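Local coordinates for CsuC (PDB 6FJY), which is the chaperone of archaic chaperone-usher Csu pili, probably periplasmic, and binds the tip adhesin CsuE in a pre-assembly complex by donor-strand complementation, at residues Asn142-Pro147 / Asn168-Ala173. Residues are numbered along the deposited sequence; the frame is centred on the assembly and turned at random.
Sequences NALAKP and NGQKFA
Q170 carries CG beside the backbone N and anti to the carbonyl carbon (chi1 -57°), which sets CG 3.4 Å from L144 O and 3.7 Å from L144 CB. A bend at chi2 then carries the Q170 amide on to N200, whose ND2 donates to OE1. Q170 N donates to the same L144 O at 2.7 Å, nearly along the C=O axis. This carbonyl also weakly accepts K146 N, closing an inverse gamma turn centred on A145, so two N-H groups converge on one oxygen. Upstream, N142 OD1 accepts L144 N from above its carbonyl plane, an Asx turn inside a type I turn from N142 to A145. The two backbones come together at G169, whose CA meets K146 O at 3.2 Å in a CA-H...O contact. K171 runs its methylenes alongside A145 and K146, CD lying 3.6 Å from A145 O, before bends at chi3 and chi4 turn NZ towards a long, weak ion pair with E85. P147 packs its CB on A173 CB at 3.6 Å. In this PapD-type two-domain fold both loops belong to the C-terminal Ig-like domain, tying the connection between helix 133-140 and strand 149-154 to that joining strands 162-167 and 173-175. They sit at the domain junction: K171 touches Y123, and F172 stacks on F121, both in strand 109-123 of the N-terminal domain.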
# COMPACT_ATOMS: atom_id res chain seq x y z
N ASN A 142 -2.20 -11.32 22.46
CA ASN A 142 -1.34 -10.29 23.04
C ASN A 142 -2.20 -9.13 23.52
O ASN A 142 -2.86 -8.47 22.71
CB ASN A 142 -0.33 -9.81 22.00
CG ASN A 142 0.75 -8.97 22.60
OD1 ASN A 142 0.59 -8.40 23.67
ND2 ASN A 142 1.87 -8.86 21.88
N ALA A 143 -2.16 -8.86 24.82
CA ALA A 143 -3.01 -7.82 25.40
C ALA A 143 -2.57 -6.43 24.95
O ALA A 143 -3.41 -5.56 24.69
CB ALA A 143 -3.00 -7.91 26.92
N LEU A 144 -1.26 -6.18 24.89
CA LEU A 144 -0.72 -4.86 24.62
C LEU A 144 -0.42 -4.63 23.14
O LEU A 144 0.33 -3.71 22.81
CB LEU A 144 0.54 -4.62 25.45
CG LEU A 144 0.51 -4.38 26.96
CD1 LEU A 144 -0.68 -5.03 27.66
CD2 LEU A 144 1.80 -4.89 27.55
N ALA A 145 -0.95 -5.48 22.26
CA ALA A 145 -0.80 -5.33 20.81
C ALA A 145 -1.82 -4.33 20.26
O ALA A 145 -2.65 -4.62 19.41
CB ALA A 145 -0.92 -6.69 20.12
N LYS A 146 -1.74 -3.12 20.81
CA LYS A 146 -2.62 -2.01 20.50
C LYS A 146 -2.00 -0.75 21.07
O LYS A 146 -1.04 -0.83 21.84
CB LYS A 146 -4.02 -2.23 21.08
CG LYS A 146 -4.00 -2.38 22.61
CD LYS A 146 -5.37 -2.72 23.18
CE LYS A 146 -6.37 -1.60 22.96
NZ LYS A 146 -7.72 -1.99 23.48
N PRO A 147 -2.46 0.43 20.65
CA PRO A 147 -2.01 1.65 21.32
C PRO A 147 -2.77 1.89 22.61
O PRO A 147 -3.98 1.66 22.69
CB PRO A 147 -2.31 2.75 20.29
CG PRO A 147 -3.41 2.20 19.44
CD PRO A 147 -3.15 0.70 19.38
N ASN A 168 1.66 3.60 25.76
CA ASN A 168 2.16 2.50 26.59
C ASN A 168 1.93 1.13 25.95
O ASN A 168 2.26 0.12 26.57
CB ASN A 168 1.52 2.57 27.97
CG ASN A 168 1.82 3.87 28.65
OD1 ASN A 168 2.98 4.26 28.79
ND2 ASN A 168 0.78 4.57 29.07
N GLY A 169 1.30 1.09 24.78
CA GLY A 169 1.09 -0.15 24.07
C GLY A 169 2.27 -0.52 23.18
O GLY A 169 3.18 0.27 22.94
N GLN A 170 2.23 -1.75 22.67
CA GLN A 170 3.27 -2.29 21.81
C GLN A 170 3.03 -1.98 20.33
O GLN A 170 3.84 -2.42 19.50
CB GLN A 170 3.37 -3.81 22.01
CG GLN A 170 3.65 -4.28 23.44
CD GLN A 170 5.12 -4.18 23.85
OE1 GLN A 170 5.95 -3.58 23.16
NE2 GLN A 170 5.46 -4.80 24.97
N LYS A 171 1.95 -1.28 19.98
CA LYS A 171 1.70 -0.89 18.60
C LYS A 171 1.45 0.61 18.52
O LYS A 171 1.05 1.25 19.50
CB LYS A 171 0.51 -1.62 17.97
CG LYS A 171 0.75 -3.09 17.69
CD LYS A 171 -0.34 -3.67 16.81
CE LYS A 171 -0.10 -3.35 15.33
NZ LYS A 171 -0.40 -1.93 15.01
N PHE A 172 1.75 1.18 17.35
CA PHE A 172 1.60 2.61 17.12
C PHE A 172 0.14 3.02 16.99
O PHE A 172 -0.75 2.21 16.69
CB PHE A 172 2.35 3.03 15.85
CG PHE A 172 1.72 2.51 14.57
CD1 PHE A 172 1.98 1.22 14.13
CD2 PHE A 172 0.86 3.31 13.82
CE1 PHE A 172 1.41 0.73 12.95
CE2 PHE A 172 0.28 2.83 12.64
CZ PHE A 172 0.55 1.54 12.21
N ALA A 173 -0.10 4.31 17.18
CA ALA A 173 -1.37 4.95 16.91
C ALA A 173 -1.15 6.00 15.83
O ALA A 173 -0.18 6.77 15.89
CB ALA A 173 -1.95 5.60 18.17